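Local atomic coordinates of glycosyl hydrolase (Streptomyces cattleya, PDB entry 7LR8), a protein that probably hydrolyses the beta-1,4 bond between mannose and N-acetylglucosamine in N-glycan core fragments, as a family 5 glycoside hydrolase. Residues R12-G17 and R344-E349; V18-S23 and A40-V45; L192-E197 and G218-V223; H245-V250 and I289-D294; R354-A359 and G393-T398. The protein carries 1 engineered substitution. One frame throughout, in Å; residues are numbered along the deposited sequence.

Contact 1 (R12-G17 and R344-E349); sequences RSPRFG and RRWRTE
Trp346 and Phe16 carry this contact, in which helix 334-349, following the last strand of a (beta/alpha)8 barrel, packs against the lead-in and first residues of the first barrel strand, 15-19. Trp346 CG stands anti to the backbone N (chi1 -174°), and the indole beyond it reaches Ser13, Pro14 and Phe16. Pro14 sits on one of its faces: CG rides 3.4 Å above the indole plane, displaced toward the rim, while Pro14 CD comes to 3.4 Å from Trp346 CZ2. Ser13 meets the indole differently, its CB lying at the ring edge 3.4 Å from Trp346 CH2. The phenyl of Phe16 makes an oblique pair with the indole, the planes turned 57° apart and the centroid of the phenyl 5.6 Å from that of the five-membered ring. Its nearest approach is Phe16 CE2 to Trp346 CE3, 3.9 Å. An alanine in place of Trp346 would probably leave Pro14 CG and CD and the Phe16 CE2 corner without their partner and open a gap between helix and strand. Leu293 of helix 281-293 touches Pro14, Phe16 and Trp346, adding an aliphatic neighbour to the cluster. Arg347, its chain extended from CG to NE, brings its guanidinium to the edge of the Phe16 ring, but its charge is spent mainly on Asp51, through a salt bridge from NH2, and that same carboxylate accepts a bond from Phe16 N. The planes are 88° apart: Phe16 CD2 lies over a face of the guanidinium, and Arg347 NH2 lies at the ring's edge, 3.9 Å from Phe16 CD2.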
# COMPACT_ATOMS: atom_id res chain seq x y z
N ARG B 12 -1.83 23.97 33.58
CA ARG B 12 -2.03 22.55 33.82
C ARG B 12 -0.68 21.84 33.98
O ARG B 12 0.34 22.30 33.48
CB ARG B 12 -2.83 21.92 32.67
N SER B 13 -0.70 20.71 34.69
CA SER B 13 0.48 19.91 35.00
C SER B 13 0.80 18.95 33.86
O SER B 13 -0.07 18.62 33.06
CB SER B 13 0.25 19.14 36.30
OG SER B 13 -0.69 18.10 36.11
N PRO B 14 2.05 18.47 33.76
CA PRO B 14 2.40 17.58 32.65
C PRO B 14 1.76 16.21 32.78
O PRO B 14 1.66 15.65 33.88
CB PRO B 14 3.93 17.49 32.76
CG PRO B 14 4.19 17.67 34.18
CD PRO B 14 3.22 18.74 34.61
N ARG B 15 1.35 15.67 31.64
CA ARG B 15 0.80 14.33 31.52
C ARG B 15 1.87 13.36 31.04
O ARG B 15 2.88 13.75 30.44
CB ARG B 15 -0.40 14.33 30.58
CG ARG B 15 -1.38 15.45 30.90
CD ARG B 15 -2.69 15.23 30.21
NE ARG B 15 -3.05 13.82 30.27
CZ ARG B 15 -4.28 13.36 30.06
NH1 ARG B 15 -5.27 14.20 29.77
NH2 ARG B 15 -4.51 12.05 30.14
N PHE B 16 1.64 12.08 31.31
CA PHE B 16 2.60 11.03 31.00
C PHE B 16 1.89 9.91 30.25
O PHE B 16 0.84 9.44 30.68
CB PHE B 16 3.26 10.51 32.29
CG PHE B 16 4.02 11.57 33.04
CD1 PHE B 16 5.33 11.87 32.69
CD2 PHE B 16 3.43 12.28 34.08
CE1 PHE B 16 6.04 12.85 33.37
CE2 PHE B 16 4.13 13.26 34.76
CZ PHE B 16 5.45 13.54 34.40
N GLY B 17 2.47 9.48 29.13
CA GLY B 17 1.82 8.47 28.33
C GLY B 17 2.80 7.77 27.43
O GLY B 17 4.02 7.97 27.53
N ARG B 344 6.21 8.34 38.86
CA ARG B 344 5.82 8.23 40.27
C ARG B 344 6.41 9.37 41.08
O ARG B 344 5.73 9.96 41.93
CB ARG B 344 6.27 6.88 40.83
CG ARG B 344 5.82 6.61 42.26
CD ARG B 344 6.90 5.88 43.05
NE ARG B 344 8.11 6.69 43.16
CZ ARG B 344 8.34 7.55 44.14
NH1 ARG B 344 7.44 7.72 45.11
NH2 ARG B 344 9.47 8.25 44.16
N ARG B 345 7.68 9.70 40.82
CA ARG B 345 8.35 10.79 41.53
C ARG B 345 7.63 12.11 41.29
O ARG B 345 7.34 12.85 42.24
CB ARG B 345 9.81 10.87 41.07
CG ARG B 345 10.67 11.89 41.79
CD ARG B 345 12.00 12.07 41.03
NE ARG B 345 12.50 10.79 40.53
CZ ARG B 345 13.10 10.62 39.35
NH1 ARG B 345 13.27 11.66 38.54
NH2 ARG B 345 13.52 9.42 38.97
N TRP B 346 7.30 12.40 40.03
CA TRP B 346 6.59 13.63 39.74
C TRP B 346 5.21 13.65 40.41
O TRP B 346 4.82 14.65 41.02
CB TRP B 346 6.45 13.85 38.23
CG TRP B 346 5.83 15.20 37.99
CD1 TRP B 346 6.49 16.37 37.76
CD2 TRP B 346 4.43 15.51 38.02
NE1 TRP B 346 5.57 17.40 37.63
CE2 TRP B 346 4.31 16.90 37.79
CE3 TRP B 346 3.27 14.76 38.22
CZ2 TRP B 346 3.07 17.54 37.75
CZ3 TRP B 346 2.05 15.40 38.18
CH2 TRP B 346 1.96 16.77 37.95
N ARG B 347 4.45 12.55 40.29
CA ARG B 347 3.12 12.51 40.89
C ARG B 347 3.18 12.62 42.42
O ARG B 347 2.24 13.13 43.04
CB ARG B 347 2.37 11.24 40.49
CG ARG B 347 2.13 11.07 38.99
CD ARG B 347 1.01 10.06 38.72
NE ARG B 347 0.94 9.64 37.31
CZ ARG B 347 0.48 10.41 36.32
NH1 ARG B 347 0.06 11.64 36.58
NH2 ARG B 347 0.44 9.96 35.07
N THR B 348 4.27 12.14 43.03
CA THR B 348 4.37 12.19 44.48
C THR B 348 4.78 13.57 44.97
O THR B 348 4.22 14.08 45.94
CB THR B 348 5.38 11.14 44.98
OG1 THR B 348 4.95 9.83 44.58
CG2 THR B 348 5.51 11.18 46.50
N GLU B 349 5.75 14.20 44.29
CA GLU B 349 6.30 15.46 44.77
C GLU B 349 5.66 16.69 44.13
O GLU B 349 5.80 17.78 44.69
CB GLU B 349 7.82 15.48 44.55
CG GLU B 349 8.56 14.32 45.22
CD GLU B 349 8.53 14.35 46.75
OE1 GLU B 349 9.14 13.46 47.37
OE2 GLU B 349 7.91 15.27 47.34

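Contact 2 (V18-S23 and A40-V45); sequences VNYTPS and ADLDSV
Val18 and Val45 open the contact tip to tip, Val18 CG2 meeting Val45 CG1 at 3.7 Å. Two residues on, Tyr20 turns its ring toward the helix, CG anti to the backbone N (chi1 173°), and the ring is bounded on both faces. Leu42 CD2 stands over its centre, 4.3 Å above the plane, and Pro22 CG lies 3.7 Å off the opposite face, nearer the rim. Strand 15-19 and helix 35-46 are the first two elements of a beta-alpha-beta unit completed by strand 52-55, the opening unit of the (beta/alpha)8 barrel. At the phenol end the side chains of Tyr20 and Asp41 cross at about a right angle, ring and carboxylate planes 74° apart. Tyr20 OH donates to Asp41 OD2 at 2.7 Å, meeting that oxygen on its anti lone pair, away from OD1. Pro22 then leads into Ser23, whose backbone N reaches Asp41 OD2 at 3.0 Å with a nearly straight N-H (168°), on the syn side but tilted out of the carboxylate plane. OD2 is thus gripped by two donors. Asp41 OD1 lies 2.8 Å from Ser23 OG, although the hydroxyl proton has another acceptor within reach, and it also takes a salt bridge from Arg330. An alanine at Asp41 would probably leave Tyr20 OH, Ser23 N and the Arg330 charge without their shared mate. Leu42 continues outward to Ala83 and Ala84 of helix 71-86, where Tyr20 also touches Leu80.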
# COMPACT_ATOMS: atom_id res chain seq x y z
N VAL B 18 2.27 6.90 26.57
CA VAL B 18 3.10 6.14 25.64
C VAL B 18 2.46 6.13 24.27
O VAL B 18 1.24 6.22 24.13
CB VAL B 18 3.35 4.68 26.10
CG1 VAL B 18 4.19 4.66 27.36
CG2 VAL B 18 2.04 3.94 26.31
N ASN B 19 3.31 6.04 23.25
CA ASN B 19 2.87 5.67 21.91
C ASN B 19 2.64 4.17 21.88
O ASN B 19 3.56 3.40 22.14
CB ASN B 19 3.93 6.09 20.89
CG ASN B 19 4.06 7.59 20.80
OD1 ASN B 19 3.29 8.24 20.11
ND2 ASN B 19 5.01 8.16 21.54
N TYR B 20 1.41 3.76 21.54
CA TYR B 20 1.00 2.37 21.69
C TYR B 20 1.38 1.57 20.45
O TYR B 20 0.82 1.79 19.36
CB TYR B 20 -0.51 2.29 21.97
CG TYR B 20 -1.04 0.87 21.98
CD1 TYR B 20 -0.33 -0.17 22.59
CD2 TYR B 20 -2.27 0.57 21.38
CE1 TYR B 20 -0.81 -1.47 22.58
CE2 TYR B 20 -2.76 -0.72 21.37
CZ TYR B 20 -2.03 -1.74 21.97
OH TYR B 20 -2.53 -3.02 21.95
N THR B 21 2.34 0.64 20.62
CA THR B 21 2.70 -0.33 19.58
C THR B 21 2.14 -1.69 19.97
O THR B 21 2.68 -2.35 20.87
CB THR B 21 4.22 -0.41 19.41
OG1 THR B 21 4.86 -0.39 20.70
CG2 THR B 21 4.76 0.76 18.59
N PRO B 22 1.07 -2.17 19.33
CA PRO B 22 0.47 -3.45 19.75
C PRO B 22 1.47 -4.59 19.70
O PRO B 22 2.19 -4.79 18.71
CB PRO B 22 -0.66 -3.65 18.73
CG PRO B 22 -1.04 -2.25 18.34
CD PRO B 22 0.27 -1.50 18.29
N SER B 23 1.53 -5.36 20.80
CA SER B 23 2.56 -6.39 20.90
C SER B 23 2.30 -7.54 19.94
O SER B 23 3.25 -8.13 19.40
CB SER B 23 2.64 -6.90 22.34
OG SER B 23 1.49 -7.65 22.69
N ALA B 40 -4.71 -6.63 27.41
CA ALA B 40 -3.51 -7.05 28.14
C ALA B 40 -2.37 -6.08 27.92
O ALA B 40 -1.62 -5.77 28.85
CB ALA B 40 -3.11 -8.46 27.71
N ASP B 41 -2.21 -5.59 26.68
CA ASP B 41 -1.23 -4.54 26.38
C ASP B 41 -1.47 -3.32 27.26
O ASP B 41 -0.54 -2.81 27.91
CB ASP B 41 -1.31 -4.13 24.91
CG ASP B 41 -0.62 -5.11 23.97
OD1 ASP B 41 0.05 -6.06 24.44
OD2 ASP B 41 -0.73 -4.90 22.74
N LEU B 42 -2.71 -2.81 27.26
CA LEU B 42 -3.01 -1.61 28.02
C LEU B 42 -2.93 -1.86 29.52
O LEU B 42 -2.55 -0.96 30.28
CB LEU B 42 -4.39 -1.07 27.61
CG LEU B 42 -4.48 -0.68 26.13
CD1 LEU B 42 -5.87 -0.18 25.75
CD2 LEU B 42 -3.42 0.36 25.76
N ASP B 43 -3.23 -3.08 29.98
CA ASP B 43 -3.00 -3.42 31.38
C ASP B 43 -1.55 -3.17 31.77
O ASP B 43 -1.26 -2.61 32.83
CB ASP B 43 -3.33 -4.89 31.64
CG ASP B 43 -4.80 -5.14 31.78
OD1 ASP B 43 -5.58 -4.17 31.91
OD2 ASP B 43 -5.18 -6.33 31.76
N SER B 44 -0.61 -3.58 30.91
CA SER B 44 0.79 -3.45 31.26
C SER B 44 1.24 -2.00 31.21
O SER B 44 2.20 -1.62 31.89
CB SER B 44 1.67 -4.33 30.35
OG SER B 44 1.66 -3.88 29.00
N VAL B 45 0.55 -1.18 30.42
CA VAL B 45 0.85 0.25 30.35
C VAL B 45 0.32 0.97 31.59
O VAL B 45 1.03 1.78 32.20
CB VAL B 45 0.25 0.84 29.06
CG1 VAL B 45 0.25 2.36 29.09
CG2 VAL B 45 1.00 0.30 27.84

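Contact 3 (L192-E197 and G218-V223); sequences LHLHAE and GAVTAV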
# COMPACT_ATOMS: atom_id res chain seq x y z
N LEU B 192 -8.95 18.36 21.50
CA LEU B 192 -7.57 18.81 21.34
C LEU B 192 -7.04 18.32 19.99
O LEU B 192 -6.58 17.18 19.88
CB LEU B 192 -6.70 18.29 22.48
CG LEU B 192 -5.24 18.75 22.55
CD1 LEU B 192 -5.20 20.19 23.01
CD2 LEU B 192 -4.40 17.86 23.46
N HIS B 193 -7.11 19.17 18.97
CA HIS B 193 -6.72 18.79 17.62
C HIS B 193 -5.45 19.53 17.23
O HIS B 193 -5.38 20.76 17.36
CB HIS B 193 -7.84 19.07 16.61
CG HIS B 193 -9.14 18.45 16.98
ND1 HIS B 193 -9.26 17.10 17.27
CD2 HIS B 193 -10.37 18.98 17.16
CE1 HIS B 193 -10.52 16.84 17.58
NE2 HIS B 193 -11.21 17.96 17.53
N LEU B 194 -4.46 18.78 16.76
CA LEU B 194 -3.14 19.31 16.47
C LEU B 194 -2.56 18.56 15.28
O LEU B 194 -3.14 17.60 14.77
CB LEU B 194 -2.21 19.15 17.69
CG LEU B 194 -1.96 17.69 18.08
CD1 LEU B 194 -0.51 17.47 18.48
CD2 LEU B 194 -2.88 17.24 19.23
N HIS B 195 -1.37 18.98 14.87
CA HIS B 195 -0.58 18.24 13.90
C HIS B 195 0.82 18.08 14.49
O HIS B 195 1.20 18.80 15.41
CB HIS B 195 -0.55 18.97 12.54
CG HIS B 195 0.26 20.23 12.54
ND1 HIS B 195 1.53 20.29 12.02
CD2 HIS B 195 -0.02 21.47 13.00
CE1 HIS B 195 2.00 21.52 12.16
NE2 HIS B 195 1.07 22.25 12.75
N ALA B 196 1.56 17.10 13.97
CA ALA B 196 2.81 16.67 14.60
C ALA B 196 3.82 16.36 13.51
O ALA B 196 3.69 15.36 12.80
CB ALA B 196 2.59 15.44 15.48
N GLU B 197 4.83 17.21 13.38
CA GLU B 197 5.81 17.10 12.31
C GLU B 197 7.17 16.70 12.87
O GLU B 197 7.55 17.13 13.97
CB GLU B 197 5.92 18.41 11.54
CG GLU B 197 4.56 19.05 11.15
CD GLU B 197 3.61 18.08 10.45
OE1 GLU B 197 2.38 18.27 10.55
OE2 GLU B 197 4.09 17.14 9.78
N GLY B 218 -3.11 24.44 14.92
CA GLY B 218 -3.45 23.39 15.86
C GLY B 218 -3.31 23.85 17.31
O GLY B 218 -2.76 24.92 17.61
N ALA B 219 -3.81 23.02 18.22
CA ALA B 219 -4.07 23.46 19.60
C ALA B 219 -2.80 23.58 20.45
O ALA B 219 -2.74 24.43 21.34
CB ALA B 219 -5.04 22.49 20.27
N VAL B 220 -1.82 22.70 20.24
CA VAL B 220 -0.58 22.70 21.00
C VAL B 220 0.53 22.38 20.01
O VAL B 220 0.29 21.85 18.92
CB VAL B 220 -0.59 21.68 22.17
CG1 VAL B 220 -1.76 21.95 23.12
CG2 VAL B 220 -0.65 20.26 21.65
N THR B 221 1.77 22.70 20.38
CA THR B 221 2.91 22.35 19.54
C THR B 221 3.38 20.95 19.89
O THR B 221 3.64 20.66 21.07
CB THR B 221 4.07 23.33 19.72
OG1 THR B 221 3.60 24.67 19.52
CG2 THR B 221 5.19 23.03 18.74
N ALA B 222 3.51 20.08 18.89
CA ALA B 222 4.01 18.73 19.12
C ALA B 222 5.45 18.65 18.63
O ALA B 222 5.76 19.09 17.52
CB ALA B 222 3.15 17.70 18.41
N VAL B 223 6.34 18.12 19.47
CA VAL B 223 7.72 17.86 19.07
C VAL B 223 8.02 16.38 19.30
O VAL B 223 7.50 15.75 20.24
CB VAL B 223 8.73 18.74 19.83
CG1 VAL B 223 8.55 20.21 19.44
CG2 VAL B 223 8.58 18.56 21.33
O HOH W 1 2.65 21.07 16.16
O HOH W 2 -0.44 21.53 16.27
O HOH W 3 4.73 19.79 14.91
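Ala222 is the bump that fits the main hollow: its CB drops between Leu194 and Ala196, 3.7 Å from Leu194 CD1 and 3.7 Å from Ala196 CB. A second bump, Leu192 CD1, settles against Ala219 CB at 3.6 Å and touches Val220 CG1, the Leu192 and Val220 side chains crossing at about a right angle. Beside Leu194, Gly218 lets the chains close in, its CA 4.1 Å from Leu194 CA; a CB there would be too tight against Leu194 CA, and the backbone angles also call for glycine. The two segments carry strands 194-196 and 221-225, fifth and sixth of the (beta/alpha)8 barrel, whose seam they form. Ala219 N donates to His193 O (2.9 Å, 147°). Beyond it waters span the gap: one joins His195 N to Val220 O, one His195 O to Ala222 N, and a third Glu197 N to Ala222 O. His195 ND1 also donates to Glu197 OE1 at 2.6 Å, in the ring plane. Most polar links across this seam thus run through water, while the bonds from His195 and Asn155 N are likely to restrain Glu197, its side chain about 5 Å from that of engineered Ala153 in the sugar-binding site.

Contact 4 (H245-V250 and I289-D294); sequences HAAYLV and IDAVLD
Ala246, Ala247 and Val292 form the first shell. The CG2 methyl of Val292 nestles into the helix opposite, 3.6 Å from Ala246 CB and equally 3.6 Å from the backbone N of Ala247. With CG1 anti to the backbone N (chi1 171°), CG2 falls beside that N and faces the first helix, while Val292 CG1 turns to Val250, where it meets Val250 CG2 at 4.5 Å. Ala247 packs its CB on the neighbouring carbonyl, 3.6 Å from Ala291 O, and reaches Ala291 CB at 4.1 Å. The alanine side chains are consistent with this close approach: Ala247 CA and Val292 CA are 4.5 Å apart, and the axes of the short segments approach to 8.0 Å at 22°. No hydrogen bond crosses; the contact is van der Waals packing of methyls on methyls and on backbone. The first helix is kinked here, the backbone N of Ala246 and of Ala247 lacking a bond to the preceding turn.

Further out, Cys295 lies on Ala247 and Val250. On the barrel side Ala246 touches Ser225, Leu249 touches Val223 and Ser225, and His245 ND1 bonds to Ser225 OG. Tyr248, on another side of its helix, meets Phe383 edge-to-face in helix 381-391, and Ile289 touches Val339 and Ala342 of helix 334-349. Helix 240-253 follows strand 221-225 and helix 281-293 follows strand 264-269, so this nearly parallel pair shows the packing of successive outer helices round a (beta/alpha)8 barrel.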
# COMPACT_ATOMS: atom_id res chain seq x y z
N HIS B 245 18.28 16.98 24.53
CA HIS B 245 17.74 17.26 23.21
C HIS B 245 16.23 17.48 23.26
O HIS B 245 15.70 18.37 22.58
CB HIS B 245 18.10 16.13 22.24
CG HIS B 245 17.63 16.38 20.84
ND1 HIS B 245 16.36 16.05 20.41
CD2 HIS B 245 18.24 16.98 19.80
CE1 HIS B 245 16.22 16.42 19.15
NE2 HIS B 245 17.35 17.00 18.76
N ALA B 246 15.51 16.70 24.06
CA ALA B 246 14.06 16.85 24.09
C ALA B 246 13.65 18.17 24.76
O ALA B 246 12.72 18.84 24.29
CB ALA B 246 13.42 15.66 24.80
N ALA B 247 14.32 18.55 25.85
CA ALA B 247 14.07 19.85 26.46
C ALA B 247 14.41 20.98 25.50
O ALA B 247 13.74 22.02 25.48
CB ALA B 247 14.88 19.99 27.76
N TYR B 248 15.45 20.81 24.69
CA TYR B 248 15.78 21.80 23.67
C TYR B 248 14.62 22.00 22.70
O TYR B 248 14.26 23.14 22.37
CB TYR B 248 17.01 21.37 22.91
CG TYR B 248 17.31 22.21 21.69
CD1 TYR B 248 17.49 23.58 21.79
CD2 TYR B 248 17.48 21.61 20.45
CE1 TYR B 248 17.80 24.35 20.67
CE2 TYR B 248 17.79 22.37 19.33
CZ TYR B 248 17.95 23.73 19.45
OH TYR B 248 18.27 24.48 18.33
N LEU B 249 14.08 20.91 22.16
CA LEU B 249 12.99 21.07 21.20
C LEU B 249 11.80 21.75 21.84
O LEU B 249 11.12 22.57 21.21
CB LEU B 249 12.59 19.71 20.62
CG LEU B 249 13.47 19.10 19.53
CD1 LEU B 249 12.80 17.83 19.02
CD2 LEU B 249 13.71 20.08 18.39
N VAL B 250 11.53 21.44 23.12
CA VAL B 250 10.43 22.07 23.84
C VAL B 250 10.63 23.58 23.89
O VAL B 250 9.74 24.36 23.54
CB VAL B 250 10.30 21.47 25.25
CG1 VAL B 250 9.42 22.35 26.16
CG2 VAL B 250 9.76 20.04 25.18
N ILE B 289 13.85 12.85 30.82
CA ILE B 289 12.60 13.29 31.45
C ILE B 289 12.87 14.37 32.50
O ILE B 289 12.16 15.37 32.55
CB ILE B 289 11.86 12.08 32.04
CG1 ILE B 289 11.42 11.13 30.92
CG2 ILE B 289 10.66 12.55 32.88
CD1 ILE B 289 10.71 9.89 31.41
N ASP B 290 13.91 14.19 33.34
CA ASP B 290 14.25 15.25 34.28
C ASP B 290 14.50 16.57 33.56
O ASP B 290 14.06 17.63 34.00
CB ASP B 290 15.48 14.89 35.12
CG ASP B 290 15.20 13.83 36.17
OD1 ASP B 290 14.03 13.68 36.59
OD2 ASP B 290 16.16 13.16 36.60
N ALA B 291 15.21 16.51 32.43
CA ALA B 291 15.49 17.74 31.69
C ALA B 291 14.21 18.35 31.12
O ALA B 291 14.02 19.57 31.18
CB ALA B 291 16.49 17.46 30.56
N VAL B 292 13.31 17.52 30.61
CA VAL B 292 12.07 18.04 30.04
C VAL B 292 11.16 18.60 31.12
O VAL B 292 10.56 19.67 30.97
CB VAL B 292 11.37 16.96 29.21
CG1 VAL B 292 9.98 17.44 28.80
CG2 VAL B 292 12.18 16.64 27.98
N LEU B 293 11.06 17.90 32.25
CA LEU B 293 10.19 18.38 33.32
C LEU B 293 10.73 19.62 34.02
O LEU B 293 10.01 20.20 34.84
CB LEU B 293 9.94 17.25 34.33
CG LEU B 293 9.12 16.04 33.84
CD1 LEU B 293 8.89 15.07 34.99
CD2 LEU B 293 7.80 16.47 33.23
N ASP B 294 11.96 20.04 33.73
CA ASP B 294 12.46 21.34 34.14
C ASP B 294 12.05 22.46 33.17
O ASP B 294 12.53 23.59 33.30
CB ASP B 294 13.99 21.29 34.27
CG ASP B 294 14.56 22.45 35.06
OD1 ASP B 294 13.99 22.80 36.12
OD2 ASP B 294 15.59 23.00 34.62

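Contact 5 (R354-A359 and G393-T398); sequences RPRTTA and GARPTT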
# COMPACT_ATOMS: atom_id res chain seq x y z
N ARG B 354 9.21 26.02 37.11
CA ARG B 354 10.17 27.10 37.32
C ARG B 354 10.32 27.86 36.01
O ARG B 354 10.77 27.28 35.00
CB ARG B 354 11.52 26.57 37.80
CG ARG B 354 11.43 25.82 39.13
CD ARG B 354 12.76 25.20 39.55
NE ARG B 354 12.66 24.67 40.92
CZ ARG B 354 13.07 25.31 42.01
NH1 ARG B 354 13.63 26.50 41.93
NH2 ARG B 354 12.92 24.74 43.21
N PRO B 355 9.94 29.14 35.98
CA PRO B 355 10.05 29.91 34.74
C PRO B 355 11.49 30.02 34.28
O PRO B 355 12.45 29.88 35.06
CB PRO B 355 9.49 31.29 35.12
CG PRO B 355 8.70 31.05 36.39
CD PRO B 355 9.39 29.93 37.09
N ARG B 356 11.64 30.31 32.99
CA ARG B 356 12.95 30.48 32.36
C ARG B 356 13.06 31.92 31.88
O ARG B 356 12.46 32.30 30.87
CB ARG B 356 13.12 29.48 31.21
CG ARG B 356 13.12 28.04 31.69
CD ARG B 356 13.58 27.08 30.60
NE ARG B 356 13.97 25.81 31.23
CZ ARG B 356 14.91 25.00 30.78
NH1 ARG B 356 15.59 25.29 29.68
NH2 ARG B 356 15.17 23.88 31.45
N THR B 357 13.82 32.73 32.62
CA THR B 357 13.90 34.16 32.37
C THR B 357 15.02 34.55 31.41
O THR B 357 15.08 35.73 31.03
CB THR B 357 14.08 34.92 33.69
OG1 THR B 357 13.69 36.28 33.51
CG2 THR B 357 15.55 34.85 34.15
N THR B 358 15.90 33.63 31.05
CA THR B 358 16.99 33.88 30.11
C THR B 358 16.66 33.24 28.76
O THR B 358 16.40 32.04 28.69
CB THR B 358 18.32 33.31 30.64
OG1 THR B 358 18.65 33.93 31.89
CG2 THR B 358 19.44 33.57 29.63
N ALA B 359 16.70 34.05 27.70
CA ALA B 359 16.30 33.60 26.37
C ALA B 359 17.45 33.72 25.39
O ALA B 359 18.14 34.74 25.35
CB ALA B 359 15.09 34.39 25.87
N GLY B 393 23.86 25.91 33.48
CA GLY B 393 22.79 26.03 34.44
C GLY B 393 21.90 27.24 34.27
O GLY B 393 21.12 27.56 35.18
N ALA B 394 21.98 27.91 33.12
CA ALA B 394 21.16 29.09 32.84
C ALA B 394 19.71 28.77 32.52
O ALA B 394 18.90 29.70 32.43
CB ALA B 394 21.77 29.88 31.67
N ARG B 395 19.36 27.49 32.34
CA ARG B 395 17.99 27.08 32.03
C ARG B 395 17.38 27.94 30.92
O ARG B 395 16.36 28.60 31.13
CB ARG B 395 17.13 27.12 33.29
CG ARG B 395 17.74 26.38 34.50
CD ARG B 395 16.77 26.31 35.72
NE ARG B 395 15.48 25.77 35.30
CZ ARG B 395 14.36 26.49 35.19
NH1 ARG B 395 14.37 27.78 35.51
NH2 ARG B 395 13.24 25.92 34.76
N PRO B 396 17.98 27.95 29.73
CA PRO B 396 17.53 28.88 28.69
C PRO B 396 16.18 28.51 28.10
O PRO B 396 15.84 27.33 27.97
CB PRO B 396 18.64 28.78 27.63
CG PRO B 396 19.15 27.36 27.77
CD PRO B 396 19.10 27.10 29.28
N THR B 397 15.41 29.54 27.73
CA THR B 397 14.37 29.41 26.73
C THR B 397 14.90 30.03 25.43
O THR B 397 16.09 30.34 25.32
CB THR B 397 13.05 30.06 27.18
OG1 THR B 397 12.02 29.74 26.22
CG2 THR B 397 13.17 31.57 27.30
N THR B 398 14.02 30.21 24.44
CA THR B 398 14.40 30.83 23.18
C THR B 398 13.45 31.97 22.85
O THR B 398 12.32 32.04 23.34
CB THR B 398 14.44 29.82 22.01
OG1 THR B 398 13.13 29.31 21.73
CG2 THR B 398 15.37 28.66 22.34
O HOH W 4 16.20 31.06 32.42
O HOH W 5 18.93 31.96 33.84
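Arg395 and Arg356 supply the side-chain hydrogen bonds, each spent on backbone carbonyls. Arg395 NH2 donates to Arg354 O (2.8 Å) and its NH1 to Pro355 O (2.9 Å); both oxygens lie in the guanidinium plane, while both donors stand above the carbonyl planes. The Arg395 chain bends at chi3 (52°), which swings NE aside. In return Arg356 NH1 gives a 2.7 Å bond to Pro396 O. In the backbone Thr397 N donates to Thr358 O at 2.9 Å and 161°, and Ala359 pairs with Thr397 in a parallel bridge. On their shared face of the sheet, Ala359 CB packs on Thr397 CG2 at 3.7 Å. Water joins the rest: one links Thr358 N to Arg395 O, another Thr358 OG1 to Ala394 O. The bridge belongs to the beta-alpha-beta unit of strand 358-362, helix 381-391 and strand 397-400, in a small C-terminal sheet outside the barrel. Arg354 CB lies over one face of the Arg395 guanidinium, Arg356 NE over the opposite face. The two arginine side chains cross at about a right angle, their guanidinium planes 76° apart, with Arg356 NE 3.6 Å from Arg395 NH2, a like-charge approach likely to be eased by Asp294, whose carboxylate pairs with both.

Read from the N terminus, contact 1 opens first and closes a loop of more than three hundred residues, bringing helix 334-349 back to the first barrel strand. Contacts 2, 3 and 4 all nest inside that loop, one after another. Contact 2 shares strand 15-19 with contact 1 and closes the first strand onto the helix that follows it; contact 3 joins the fifth and sixth strands; contact 4 pairs two outer helices and touches contact 3 through Val223. It also touches contact 1, where Leu293 packs and Asp290 meets Arg345. Contact 5 follows in series, outside the loop, in the C-terminal sheet, and is tied to the barrel through Asp294 of contact 4.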